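Local atomic coordinates of ferritin light chain (Trichoplusia ni, PDB entry 1Z6O), a protein that helps store iron in soluble, non-toxic form as the light chain of a secreted 24-subunit ferritin cage, where it probably aids nucleation of the ferrihydrite core. Residues Tyr31-Val37 against His153-Ile159; Leu41-Ala45 against Ile90-Val94; His48-Tyr53 against Ala83-Thr87; Arg69-Leu75 against Phe204-Gln209. Residue numbers count along the deposited sequence, not the author numbering.

Contact 1 of 4, residues Tyr31-Val37 against His153-Ile159; sequences YGSHGNV and HLHDPEI
The irregular loop Tyr31-Val37, whose last residue starts helix 37-61, lies against His153-Ile159, extended over Leu154-Asp156 and helical from Pro157. CA atoms are nearest at His34-Leu154 (5.9 Å), Tyr31-Asp156 (7.6 Å) and Val37-Ile159 (8.3 Å). Apolar contact dominates. Leu154, chi1 t and chi2 p, sends CD2 to 3.8 Å from Val37 CG1, 3.4 Å from His34 O and 3.9 Å from Gly35 CA; a CB on Gly35 would clash with that methyl, and phi is positive (70°). Ile159 (m, m) meets Val37 CG2 through CG2 and Tyr31 CE1 through CD1, both at 3.8 Å. His153 CB sits over the His34 face, 4.1 Å from its centroid, a CH-pi contact, while the two imidazoles meet obliquely. The two segments share no hydrogen bond. Within His153-Ile159, Asp156 is the N-cap of helix 157-190, its OD1 accepting from Ile159 N at 3.0 Å and weakly from Glu158 N at 3.2 Å. Its OD2, 3.6 Å from Tyr31 CD1 at the ring edge, is salt-bridged to Arg97. The contact joins two helix starts at one end of the ferritin four-helix bundle, Val37 also touching Ile143 of helix 122-148 and Tyr31 touching Leu41 of helix 37-61.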
loop_
_atom_site.group_PDB
_atom_site.type_symbol
_atom_site.label_atom_id
_atom_site.label_comp_id
_atom_site.label_asym_id
_atom_site.label_seq_id
_atom_site.Cartn_x
_atom_site.Cartn_y
_atom_site.Cartn_z
ATOM N N TYR A 31 48.761 32.902 6.819
ATOM C CA TYR A 31 48.927 31.516 7.246
ATOM C C TYR A 31 50.295 31.022 6.787
ATOM O O TYR A 31 50.629 31.119 5.607
ATOM C CB TYR A 31 47.847 30.641 6.603
ATOM C CG TYR A 31 47.899 29.201 7.034
ATOM C CD1 TYR A 31 47.371 28.806 8.258
ATOM C CD2 TYR A 31 48.482 28.234 6.221
ATOM C CE1 TYR A 31 47.419 27.485 8.666
ATOM C CE2 TYR A 31 48.538 26.898 6.621
ATOM C CZ TYR A 31 48.002 26.538 7.850
ATOM O OH TYR A 31 48.064 25.233 8.266
ATOM N N GLY A 32 51.083 30.488 7.710
ATOM C CA GLY A 32 52.393 29.989 7.338
ATOM C C GLY A 32 53.514 31.025 7.379
ATOM O O GLY A 32 54.684 30.649 7.364
ATOM N N SER A 33 53.172 32.315 7.444
ATOM C CA SER A 33 54.178 33.389 7.471
ATOM C C SER A 33 54.711 33.724 8.858
ATOM O O SER A 33 55.897 33.996 9.022
ATOM C CB SER A 33 53.610 34.671 6.852
ATOM O OG SER A 33 53.246 34.455 5.502
ATOM N N HIS A 34 53.834 33.729 9.853
ATOM C CA HIS A 34 54.245 34.034 11.218
ATOM C C HIS A 34 53.921 32.830 12.083
ATOM O O HIS A 34 52.966 32.107 11.805
ATOM C CB HIS A 34 53.475 35.248 11.760
ATOM C CG HIS A 34 53.695 36.506 10.983
ATOM N ND1 HIS A 34 54.845 37.259 11.093
ATOM C CD2 HIS A 34 52.916 37.141 10.074
ATOM C CE1 HIS A 34 54.765 38.302 10.288
ATOM N NE2 HIS A 34 53.605 38.255 9.657
ATOM N N GLY A 35 54.715 32.615 13.126
ATOM C CA GLY A 35 54.460 31.506 14.027
ATOM C C GLY A 35 54.717 30.112 13.488
ATOM O O GLY A 35 55.225 29.924 12.385
ATOM N N ASN A 36 54.328 29.122 14.281
ATOM C CA ASN A 36 54.544 27.730 13.932
ATOM C C ASN A 36 53.263 26.961 13.660
ATOM O O ASN A 36 53.302 25.738 13.571
ATOM C CB ASN A 36 55.268 27.029 15.079
ATOM C CG ASN A 36 56.597 27.672 15.405
ATOM O OD1 ASN A 36 57.416 27.903 14.519
ATOM N ND2 ASN A 36 56.820 27.957 16.683
ATOM N N VAL A 37 52.137 27.650 13.525
ATOM C CA VAL A 37 50.895 26.921 13.333
ATOM C C VAL A 37 50.889 26.033 12.095
ATOM O O VAL A 37 50.477 24.881 12.174
ATOM C CB VAL A 37 49.660 27.863 13.303
ATOM C CG1 VAL A 37 49.684 28.745 12.080
ATOM C CG2 VAL A 37 48.382 27.030 13.293
ATOM N N HIS A 153 51.779 38.482 16.223
ATOM C CA HIS A 153 51.399 38.725 14.837
ATOM C C HIS A 153 50.606 37.619 14.165
ATOM O O HIS A 153 50.317 37.687 12.973
ATOM C CB HIS A 153 52.651 39.037 14.023
ATOM C CG HIS A 153 53.463 40.148 14.607
ATOM N ND1 HIS A 153 52.965 41.424 14.769
ATOM C CD2 HIS A 153 54.708 40.161 15.139
ATOM C CE1 HIS A 153 53.865 42.172 15.379
ATOM N NE2 HIS A 153 54.932 41.430 15.614
ATOM N N LEU A 154 50.251 36.596 14.922
ATOM C CA LEU A 154 49.482 35.508 14.342
ATOM C C LEU A 154 48.173 35.313 15.097
ATOM O O LEU A 154 48.172 35.136 16.314
ATOM C CB LEU A 154 50.300 34.209 14.380
ATOM C CG LEU A 154 49.576 32.878 14.101
ATOM C CD1 LEU A 154 48.971 32.886 12.718
ATOM C CD2 LEU A 154 50.569 31.730 14.235
ATOM N N HIS A 155 47.061 35.387 14.376
ATOM C CA HIS A 155 45.760 35.119 14.976
ATOM C C HIS A 155 44.999 34.349 13.904
ATOM O O HIS A 155 44.583 34.926 12.896
ATOM C CB HIS A 155 44.996 36.397 15.334
ATOM C CG HIS A 155 43.744 36.128 16.112
ATOM N ND1 HIS A 155 43.764 35.579 17.379
ATOM C CD2 HIS A 155 42.436 36.272 15.785
ATOM C CE1 HIS A 155 42.522 35.395 17.797
ATOM N NE2 HIS A 155 41.696 35.806 16.849
ATOM N N ASP A 156 44.843 33.042 14.101
ATOM C CA ASP A 156 44.136 32.237 13.108
ATOM C C ASP A 156 43.006 31.440 13.748
ATOM O O ASP A 156 43.176 30.291 14.163
ATOM C CB ASP A 156 45.100 31.297 12.385
ATOM C CG ASP A 156 44.540 30.838 11.054
ATOM O OD1 ASP A 156 43.429 30.261 11.055
ATOM O OD2 ASP A 156 45.185 31.074 10.009
ATOM N N PRO A 157 41.829 32.060 13.847
ATOM C CA PRO A 157 40.684 31.379 14.452
ATOM C C PRO A 157 40.098 30.279 13.575
ATOM O O PRO A 157 39.277 29.495 14.046
ATOM C CB PRO A 157 39.701 32.522 14.733
ATOM C CG PRO A 157 40.010 33.517 13.650
ATOM C CD PRO A 157 41.525 33.471 13.528
ATOM N N GLU A 158 40.512 30.212 12.310
ATOM C CA GLU A 158 40.012 29.147 11.436
ATOM C C GLU A 158 40.653 27.844 11.920
ATOM O O GLU A 158 39.974 26.826 12.071
ATOM C CB GLU A 158 40.376 29.416 9.971
ATOM C CG GLU A 158 39.614 28.520 8.970
ATOM C CD GLU A 158 40.141 27.080 8.882
ATOM O OE1 GLU A 158 39.308 26.164 8.677
ATOM O OE2 GLU A 158 41.372 26.854 8.994
ATOM N N ILE A 159 41.957 27.877 12.173
ATOM C CA ILE A 159 42.644 26.689 12.693
ATOM C C ILE A 159 42.099 26.369 14.093
ATOM O O ILE A 159 41.879 25.207 14.437
ATOM C CB ILE A 159 44.177 26.913 12.811
ATOM C CG1 ILE A 159 44.798 27.060 11.416
ATOM C CG2 ILE A 159 44.819 25.743 13.580
ATOM C CD1 ILE A 159 44.551 25.853 10.482
#

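Contact 2 of 4, residues Leu41-Ala45 against Ile90-Val94; sequences LQAYA and IIKHV
Two antiparallel helices of the ferritin four-helix bundle, 37-61 and 70-96, pack here through Leu41-Ala45 and Ile90-Val94. Their local axes come within 9.2 Å at a signed crossing angle of -159°, and the nearest CA pairs are Ala45-Ile90 (5.6 Å) and Gln42-Val94 (6.9 Å). Ile90, with chi1 m and chi2 t, has the most surface covered: CG2 lies 3.8 Å from Leu41 CG and 3.6 Å from Ala45 CB, whereas CD1 reaches Tyr44 CD2 at 3.9 Å. The small Ala45 side chain accompanies the closer CA pair. Leu41 (t, p) places CD2 3.7 Å from Val94 CG2 and 4.1 Å from His93 CD2; Val94 is t. Ile91 (m, t) starts sideways yet brings CG1 within 4.2 Å of Ala45 CB. The polar ends have partners elsewhere in the bundle: Tyr44 (chi1 t) bonds through OH to Leu136 O, and His93 (chi1 t) through NE2 to Glu158. The tightest approach is Leu41 O to Ile90 CG2, 3.4 Å.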
loop_
_atom_site.group_PDB
_atom_site.type_symbol
_atom_site.label_atom_id
_atom_site.label_comp_id
_atom_site.label_asym_id
_atom_site.label_seq_id
_atom_site.Cartn_x
_atom_site.Cartn_y
_atom_site.Cartn_z
ATOM N N LEU A 41 50.668 21.924 12.288
ATOM C CA LEU A 41 49.539 21.170 11.747
ATOM C C LEU A 41 50.070 20.010 10.899
ATOM O O LEU A 41 49.537 18.899 10.940
ATOM C CB LEU A 41 48.637 22.081 10.913
ATOM C CG LEU A 41 47.277 21.456 10.563
ATOM C CD1 LEU A 41 46.488 21.187 11.861
ATOM C CD2 LEU A 41 46.493 22.391 9.632
ATOM N N GLN A 42 51.129 20.255 10.129
ATOM C CA GLN A 42 51.719 19.183 9.329
ATOM C C GLN A 42 52.267 18.089 10.246
ATOM O O GLN A 42 52.089 16.898 9.977
ATOM C CB GLN A 42 52.860 19.719 8.459
ATOM C CG GLN A 42 52.399 20.651 7.342
ATOM C CD GLN A 42 53.575 21.234 6.582
ATOM O OE1 GLN A 42 54.489 20.514 6.210
ATOM N NE2 GLN A 42 53.547 22.534 6.339
ATOM N N ALA A 43 52.948 18.481 11.320
ATOM C CA ALA A 43 53.494 17.491 12.253
ATOM C C ALA A 43 52.365 16.736 12.976
ATOM O O ALA A 43 52.560 15.614 13.439
ATOM C CB ALA A 43 54.422 18.179 13.292
ATOM N N TYR A 44 51.194 17.355 13.083
ATOM C CA TYR A 44 50.051 16.714 13.749
ATOM C C TYR A 44 49.506 15.593 12.850
ATOM O O TYR A 44 49.062 14.554 13.343
ATOM C CB TYR A 44 48.959 17.761 14.040
ATOM C CG TYR A 44 47.951 17.347 15.109
ATOM C CD1 TYR A 44 48.356 16.636 16.249
ATOM C CD2 TYR A 44 46.619 17.742 15.021
ATOM C CE1 TYR A 44 47.447 16.343 17.283
ATOM C CE2 TYR A 44 45.702 17.453 16.044
ATOM C CZ TYR A 44 46.125 16.758 17.171
ATOM O OH TYR A 44 45.219 16.488 18.185
ATOM N N ALA A 45 49.536 15.796 11.531
ATOM C CA ALA A 45 49.091 14.745 10.610
ATOM C C ALA A 45 50.066 13.573 10.760
ATOM O O ALA A 45 49.673 12.408 10.767
ATOM C CB ALA A 45 49.114 15.250 9.160
ATOM N N ILE A 90 43.615 15.993 8.074
ATOM C CA ILE A 90 44.560 17.078 8.366
ATOM C C ILE A 90 45.353 17.456 7.115
ATOM O O ILE A 90 45.585 18.635 6.853
ATOM C CB ILE A 90 45.533 16.682 9.500
ATOM C CG1 ILE A 90 44.750 16.508 10.810
ATOM C CG2 ILE A 90 46.613 17.781 9.690
ATOM C CD1 ILE A 90 45.527 15.709 11.883
ATOM N N ILE A 91 45.776 16.457 6.344
ATOM C CA ILE A 91 46.506 16.734 5.106
ATOM C C ILE A 91 45.632 17.606 4.201
ATOM O O ILE A 91 46.110 18.565 3.595
ATOM C CB ILE A 91 46.872 15.418 4.364
ATOM C CG1 ILE A 91 47.992 14.692 5.127
ATOM C CG2 ILE A 91 47.302 15.723 2.909
ATOM C CD1 ILE A 91 48.236 13.250 4.635
ATOM N N LYS A 92 44.349 17.276 4.106
ATOM C CA LYS A 92 43.447 18.071 3.280
ATOM C C LYS A 92 43.274 19.482 3.844
ATOM O O LYS A 92 43.135 20.438 3.081
ATOM C CB LYS A 92 42.079 17.389 3.152
ATOM C CG LYS A 92 42.123 16.123 2.265
ATOM C CD LYS A 92 40.766 15.431 2.223
ATOM C CE LYS A 92 40.788 14.260 1.234
ATOM N NZ LYS A 92 39.494 13.498 1.256
ATOM N N HIS A 93 43.291 19.629 5.168
ATOM C CA HIS A 93 43.144 20.967 5.743
ATOM C C HIS A 93 44.385 21.822 5.464
ATOM O O HIS A 93 44.284 23.018 5.174
ATOM C CB HIS A 93 42.914 20.901 7.260
ATOM C CG HIS A 93 42.264 22.136 7.802
ATOM N ND1 HIS A 93 40.896 22.299 7.832
ATOM C CD2 HIS A 93 42.792 23.306 8.239
ATOM C CE1 HIS A 93 40.608 23.516 8.263
ATOM N NE2 HIS A 93 41.741 24.148 8.516
ATOM N N VAL A 94 45.556 21.205 5.573
ATOM C CA VAL A 94 46.829 21.877 5.291
ATOM C C VAL A 94 46.788 22.449 3.859
ATOM O O VAL A 94 47.155 23.612 3.622
ATOM C CB VAL A 94 48.016 20.862 5.422
ATOM C CG1 VAL A 94 49.281 21.398 4.732
ATOM C CG2 VAL A 94 48.296 20.585 6.912
#

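Contact 3 of 4, residues His48-Tyr53 against Ala83-Thr87; sequences HLERSY and AWSKT
His48, Trp84 and Ala83 organise this crossing of helices 37-61 and 70-96, whose local axes approach to 8.0 Å at a signed angle of -157°, antiparallel. Small residues mark the nearest backbone point: Ser52 and Ala83 have CA atoms 4.9 Å apart and CB atoms 3.7 Å apart, and Ala83 CB also lies 3.6 Å from His48 O. His48, chi1 -81° and chi2 84°, points toward the partner helix, with CD2 3.6 Å from Lys86 CB and its own CB 3.4 Å from Thr87 OG1. Its ND1 is bonded to Tyr44 O, one turn earlier. Trp84, chi1 t and chi2 -106°, has a CA-to-CB bond leading away overall, yet the indole swings back so that CZ3 meets Leu49 CD1 at 3.6 Å (Leu49 is t, p) and Tyr53 CE1 at 4.1 Å. Trp84 NE1 bonds to Ser65 OG and Tyr53 OH to Ser36 OG, both serines of a neighbouring ferritin heavy chain. The interface hydroxyls turn to their own helices, Ser52 OG donating to Leu49 O (2.7 Å) and Thr87 OG1 to Ala83 O (2.8 Å); Thr87 OG1 is 3.1 Å from Leu49 N, but at too poor an angle to bond. Ser52 O bonds to Ser80 OG, just outside the contact. Between the two segments, therefore, contact is van der Waals, small and internally satisfied side chains permitting the close approach.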
loop_
_atom_site.group_PDB
_atom_site.type_symbol
_atom_site.label_atom_id
_atom_site.label_comp_id
_atom_site.label_asym_id
_atom_site.label_seq_id
_atom_site.Cartn_x
_atom_site.Cartn_y
_atom_site.Cartn_z
ATOM N N HIS A 48 49.363 11.542 13.907
ATOM C CA HIS A 48 48.207 10.657 13.744
ATOM C C HIS A 48 48.571 9.465 12.866
ATOM O O HIS A 48 48.126 8.351 13.109
ATOM C CB HIS A 48 47.012 11.387 13.107
ATOM C CG HIS A 48 46.213 12.201 14.080
ATOM N ND1 HIS A 48 46.560 13.486 14.442
ATOM C CD2 HIS A 48 45.090 11.901 14.780
ATOM C CE1 HIS A 48 45.684 13.944 15.322
ATOM N NE2 HIS A 48 44.783 13.001 15.545
ATOM N N LEU A 49 49.376 9.705 11.838
ATOM C CA LEU A 49 49.769 8.625 10.933
ATOM C C LEU A 49 50.553 7.554 11.693
ATOM O O LEU A 49 50.277 6.355 11.577
ATOM C CB LEU A 49 50.621 9.201 9.791
ATOM C CG LEU A 49 51.213 8.207 8.784
ATOM C CD1 LEU A 49 50.091 7.367 8.140
ATOM C CD2 LEU A 49 51.982 8.996 7.713
ATOM N N GLU A 50 51.535 7.989 12.473
ATOM C CA GLU A 50 52.347 7.064 13.256
ATOM C C GLU A 50 51.484 6.321 14.267
ATOM O O GLU A 50 51.600 5.103 14.415
ATOM C CB GLU A 50 53.464 7.825 13.993
ATOM C CG GLU A 50 54.424 8.509 13.017
ATOM C CD GLU A 50 55.382 9.500 13.681
ATOM O OE1 GLU A 50 55.058 10.023 14.775
ATOM O OE2 GLU A 50 56.450 9.771 13.083
ATOM N N ARG A 51 50.621 7.043 14.973
ATOM C CA ARG A 51 49.775 6.373 15.953
ATOM C C ARG A 51 48.782 5.416 15.299
ATOM O O ARG A 51 48.460 4.386 15.897
ATOM C CB ARG A 51 49.011 7.382 16.822
ATOM C CG ARG A 51 49.892 8.166 17.783
ATOM C CD ARG A 51 50.699 7.249 18.708
ATOM N NE ARG A 51 51.489 8.043 19.649
ATOM C CZ ARG A 51 52.658 7.667 20.156
ATOM N NH1 ARG A 51 53.189 6.498 19.818
ATOM N NH2 ARG A 51 53.303 8.472 20.994
ATOM N N SER A 52 48.296 5.728 14.091
ATOM C CA SER A 52 47.344 4.809 13.464
ATOM C C SER A 52 47.990 3.439 13.303
ATOM O O SER A 52 47.354 2.416 13.563
ATOM C CB SER A 52 46.832 5.318 12.097
ATOM O OG SER A 52 47.824 5.271 11.085
ATOM N N TYR A 53 49.251 3.408 12.885
ATOM C CA TYR A 53 49.934 2.128 12.724
ATOM C C TYR A 53 50.324 1.495 14.070
ATOM O O TYR A 53 50.332 0.272 14.186
ATOM C CB TYR A 53 51.132 2.277 11.759
ATOM C CG TYR A 53 50.672 2.172 10.312
ATOM C CD1 TYR A 53 50.668 3.285 9.456
ATOM C CD2 TYR A 53 50.200 0.958 9.812
ATOM C CE1 TYR A 53 50.202 3.177 8.132
ATOM C CE2 TYR A 53 49.733 0.843 8.505
ATOM C CZ TYR A 53 49.739 1.946 7.672
ATOM O OH TYR A 53 49.297 1.790 6.379
ATOM N N ALA A 83 42.474 7.370 13.630
ATOM C CA ALA A 83 43.713 8.118 13.439
ATOM C C ALA A 83 44.106 8.154 11.952
ATOM O O ALA A 83 44.661 9.150 11.475
ATOM C CB ALA A 83 44.837 7.505 14.285
ATOM N N TRP A 84 43.817 7.080 11.215
ATOM C CA TRP A 84 44.130 7.045 9.782
ATOM C C TRP A 84 43.247 8.075 9.068
ATOM O O TRP A 84 43.707 8.867 8.242
ATOM C CB TRP A 84 43.857 5.641 9.212
ATOM C CG TRP A 84 43.988 5.560 7.706
ATOM C CD1 TRP A 84 42.972 5.461 6.797
ATOM C CD2 TRP A 84 45.204 5.570 6.952
ATOM N NE1 TRP A 84 43.485 5.404 5.515
ATOM C CE2 TRP A 84 44.851 5.470 5.583
ATOM C CE3 TRP A 84 46.566 5.647 7.298
ATOM C CZ2 TRP A 84 45.810 5.444 4.558
ATOM C CZ3 TRP A 84 47.522 5.616 6.277
ATOM C CH2 TRP A 84 47.134 5.516 4.922
ATOM N N SER A 85 41.965 8.065 9.399
ATOM C CA SER A 85 41.031 9.001 8.797
ATOM C C SER A 85 41.417 10.460 9.119
ATOM O O SER A 85 41.320 11.343 8.259
ATOM C CB SER A 85 39.613 8.684 9.299
ATOM O OG SER A 85 38.695 9.641 8.825
ATOM N N LYS A 86 41.854 10.715 10.349
ATOM C CA LYS A 86 42.261 12.071 10.738
ATOM C C LYS A 86 43.529 12.501 10.011
ATOM O O LYS A 86 43.722 13.681 9.734
ATOM C CB LYS A 86 42.507 12.165 12.248
ATOM C CG LYS A 86 41.229 12.114 13.100
ATOM C CD LYS A 86 40.276 13.248 12.750
ATOM C CE LYS A 86 39.011 13.208 13.621
ATOM N NZ LYS A 86 38.012 14.273 13.279
ATOM N N THR A 87 44.410 11.548 9.729
ATOM C CA THR A 87 45.643 11.865 9.012
ATOM C C THR A 87 45.271 12.486 7.661
ATOM O O THR A 87 45.800 13.528 7.268
ATOM C CB THR A 87 46.488 10.593 8.743
ATOM O OG1 THR A 87 46.914 10.029 9.990
ATOM C CG2 THR A 87 47.733 10.936 7.911
#

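Contact 4 of 4, residues Arg69-Leu75 against Phe204-Gln209; sequences RAGFSKL and FDEYLQ
Asp205 directs its carboxylate at the first turn of helix 70-96. With chi1 t and chi2 -96°, it takes Phe72 N on OD2 at 3.0 Å and Gly71 N on OD1 at 3.2 Å, plus a weak, bent bond from Gly71 N to OD2 (2.8 Å). Gln209 NE2 also donates to OD1, at 2.8 Å, and weakly to Glu206 OE2. Ala70 N instead gives its proton to a water 2.9 Å away. A side chain remote in sequence satisfies amides at the helix start, while Arg69 holds the N-cap position and pairs its NE with Glu122. Here the short C-terminal helix 197-211, which follows the four-helix bundle in ferritins, meets that bundle: local axes cross at 44°, 7.3 Å apart, with Gly71 and Gln209 CA atoms 4.2 Å apart. Gly71 has to lack a side chain, since a CB would collide with Asp205 O and Leu208 CB; its CA makes a CA-H...O contact to Asp205 O at 3.5 Å. Beside the polar cluster, Leu208 (m, t) lays CD1 over the Phe72 ring face, 3.9 Å from the centroid, and Phe72 CZ touches Phe204 CD2 at 3.8 Å. Lys74, every chi t, donates from NZ to Gln209 O at 3.1 Å.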
loop_
_atom_site.group_PDB
_atom_site.type_symbol
_atom_site.label_atom_id
_atom_site.label_comp_id
_atom_site.label_asym_id
_atom_site.label_seq_id
_atom_site.Cartn_x
_atom_site.Cartn_y
_atom_site.Cartn_z
ATOM N N ARG A 69 41.728 -11.558 22.537
ATOM C CA ARG A 69 40.810 -10.619 23.193
ATOM C C ARG A 69 40.143 -9.795 22.096
ATOM O O ARG A 69 40.634 -8.716 21.743
ATOM C CB ARG A 69 41.581 -9.679 24.119
ATOM C CG ARG A 69 42.367 -10.357 25.233
ATOM C CD ARG A 69 41.448 -10.983 26.287
ATOM N NE ARG A 69 42.193 -11.316 27.502
ATOM C CZ ARG A 69 41.742 -12.127 28.459
ATOM N NH1 ARG A 69 40.547 -12.686 28.349
ATOM N NH2 ARG A 69 42.504 -12.408 29.509
ATOM N N ALA A 70 39.034 -10.292 21.559
ATOM C CA ALA A 70 38.338 -9.596 20.476
ATOM C C ALA A 70 37.884 -8.178 20.846
ATOM O O ALA A 70 37.842 -7.295 19.985
ATOM C CB ALA A 70 37.144 -10.428 20.005
ATOM N N GLY A 71 37.549 -7.964 22.116
ATOM C CA GLY A 71 37.117 -6.648 22.564
ATOM C C GLY A 71 38.277 -5.663 22.574
ATOM O O GLY A 71 38.141 -4.530 22.108
ATOM N N PHE A 72 39.418 -6.076 23.116
ATOM C CA PHE A 72 40.587 -5.198 23.132
ATOM C C PHE A 72 41.048 -4.938 21.701
ATOM O O PHE A 72 41.440 -3.822 21.346
ATOM C CB PHE A 72 41.735 -5.824 23.930
ATOM C CG PHE A 72 41.587 -5.670 25.419
ATOM C CD1 PHE A 72 40.701 -6.477 26.132
ATOM C CD2 PHE A 72 42.299 -4.686 26.101
ATOM C CE1 PHE A 72 40.522 -6.308 27.504
ATOM C CE2 PHE A 72 42.130 -4.501 27.475
ATOM C CZ PHE A 72 41.237 -5.316 28.181
ATOM N N SER A 73 40.994 -5.969 20.869
ATOM C CA SER A 73 41.420 -5.814 19.490
ATOM C C SER A 73 40.524 -4.805 18.759
ATOM O O SER A 73 41.005 -3.948 18.009
ATOM C CB SER A 73 41.404 -7.190 18.797
ATOM O OG SER A 73 41.978 -7.087 17.520
ATOM N N LYS A 74 39.220 -4.891 18.997
ATOM C CA LYS A 74 38.257 -3.982 18.375
ATOM C C LYS A 74 38.493 -2.536 18.839
ATOM O O LYS A 74 38.358 -1.587 18.057
ATOM C CB LYS A 74 36.837 -4.414 18.751
ATOM C CG LYS A 74 35.732 -3.617 18.087
ATOM C CD LYS A 74 34.363 -4.140 18.532
ATOM C CE LYS A 74 33.235 -3.434 17.794
ATOM N NZ LYS A 74 31.899 -3.875 18.283
ATOM N N LEU A 75 38.833 -2.372 20.115
ATOM C CA LEU A 75 39.099 -1.044 20.669
ATOM C C LEU A 75 40.274 -0.408 19.918
ATOM O O LEU A 75 40.203 0.749 19.484
ATOM C CB LEU A 75 39.428 -1.155 22.171
ATOM C CG LEU A 75 39.735 0.140 22.949
ATOM C CD1 LEU A 75 39.568 -0.096 24.453
ATOM C CD2 LEU A 75 41.160 0.590 22.664
ATOM N N PHE A 204 35.325 -8.430 31.022
ATOM C CA PHE A 204 35.610 -7.078 30.550
ATOM C C PHE A 204 35.794 -7.071 29.029
ATOM O O PHE A 204 35.300 -6.170 28.343
ATOM C CB PHE A 204 36.866 -6.528 31.228
ATOM C CG PHE A 204 37.089 -5.064 30.965
ATOM C CD1 PHE A 204 36.334 -4.104 31.637
ATOM C CD2 PHE A 204 38.011 -4.649 30.006
ATOM C CE1 PHE A 204 36.489 -2.738 31.354
ATOM C CE2 PHE A 204 38.175 -3.288 29.713
ATOM C CZ PHE A 204 37.413 -2.335 30.388
ATOM N N ASP A 205 36.500 -8.066 28.493
ATOM C CA ASP A 205 36.676 -8.127 27.038
ATOM C C ASP A 205 35.328 -8.287 26.330
ATOM O O ASP A 205 35.103 -7.695 25.273
ATOM C CB ASP A 205 37.596 -9.282 26.630
ATOM C CG ASP A 205 37.809 -9.339 25.115
ATOM O OD1 ASP A 205 37.107 -10.109 24.421
ATOM O OD2 ASP A 205 38.665 -8.580 24.614
ATOM N N GLU A 206 34.427 -9.085 26.907
ATOM C CA GLU A 206 33.102 -9.273 26.306
ATOM C C GLU A 206 32.345 -7.944 26.335
ATOM O O GLU A 206 31.619 -7.599 25.398
ATOM C CB GLU A 206 32.318 -10.347 27.077
ATOM C CG GLU A 206 32.889 -11.764 26.909
ATOM C CD GLU A 206 32.710 -12.299 25.488
ATOM O OE1 GLU A 206 31.577 -12.225 24.968
ATOM O OE2 GLU A 206 33.692 -12.800 24.894
ATOM N N TYR A 207 32.518 -7.199 27.419
ATOM C CA TYR A 207 31.888 -5.886 27.564
ATOM C C TYR A 207 32.414 -4.935 26.469
ATOM O O TYR A 207 31.641 -4.184 25.864
ATOM C CB TYR A 207 32.209 -5.314 28.945
ATOM C CG TYR A 207 31.858 -3.853 29.109
ATOM C CD1 TYR A 207 30.528 -3.441 29.186
ATOM C CD2 TYR A 207 32.861 -2.883 29.212
ATOM C CE1 TYR A 207 30.196 -2.100 29.366
ATOM C CE2 TYR A 207 32.540 -1.531 29.395
ATOM C CZ TYR A 207 31.204 -1.154 29.472
ATOM O OH TYR A 207 30.868 0.165 29.669
ATOM N N LEU A 208 33.723 -4.956 26.214
ATOM C CA LEU A 208 34.275 -4.098 25.163
ATOM C C LEU A 208 33.695 -4.468 23.799
ATOM O O LEU A 208 33.434 -3.593 22.969
ATOM C CB LEU A 208 35.804 -4.195 25.105
ATOM C CG LEU A 208 36.591 -3.565 26.263
ATOM C CD1 LEU A 208 38.092 -3.680 25.967
ATOM C CD2 LEU A 208 36.204 -2.085 26.433
ATOM N N GLN A 209 33.487 -5.758 23.554
ATOM C CA GLN A 209 32.926 -6.169 22.270
ATOM C C GLN A 209 31.552 -5.552 22.038
ATOM O O GLN A 209 31.177 -5.263 20.905
ATOM C CB GLN A 209 32.808 -7.691 22.193
ATOM C CG GLN A 209 34.146 -8.393 22.097
ATOM C CD GLN A 209 34.000 -9.900 22.069
ATOM O OE1 GLN A 209 33.212 -10.434 21.294
ATOM N NE2 GLN A 209 34.767 -10.594 22.907
HETATM O O HOH W 1 37.886 -12.792 22.348
#

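The contacts run along the bundle from one end to the other: contact 1 and contact 4 lie on opposite sides of the chain's centre, their own centres about 42 Å apart. Contacts 2 and 3 share helices 37-61 and 70-96; their centres are about 11 Å apart and they touch, Ile90 CD1 lying 3.5 Å from His48 ND1. Contact 2 also meets contact 1, where Glu158 OE2 is 2.8 Å from His93 NE2. In sequence, contact 3 nests inside contact 2 and contact 2 inside contact 1, whereas contact 4 alternates with all three. That crossing brings the C-terminal helix 197-211 back to the start of helix 70-96, tying this helix to the bundle.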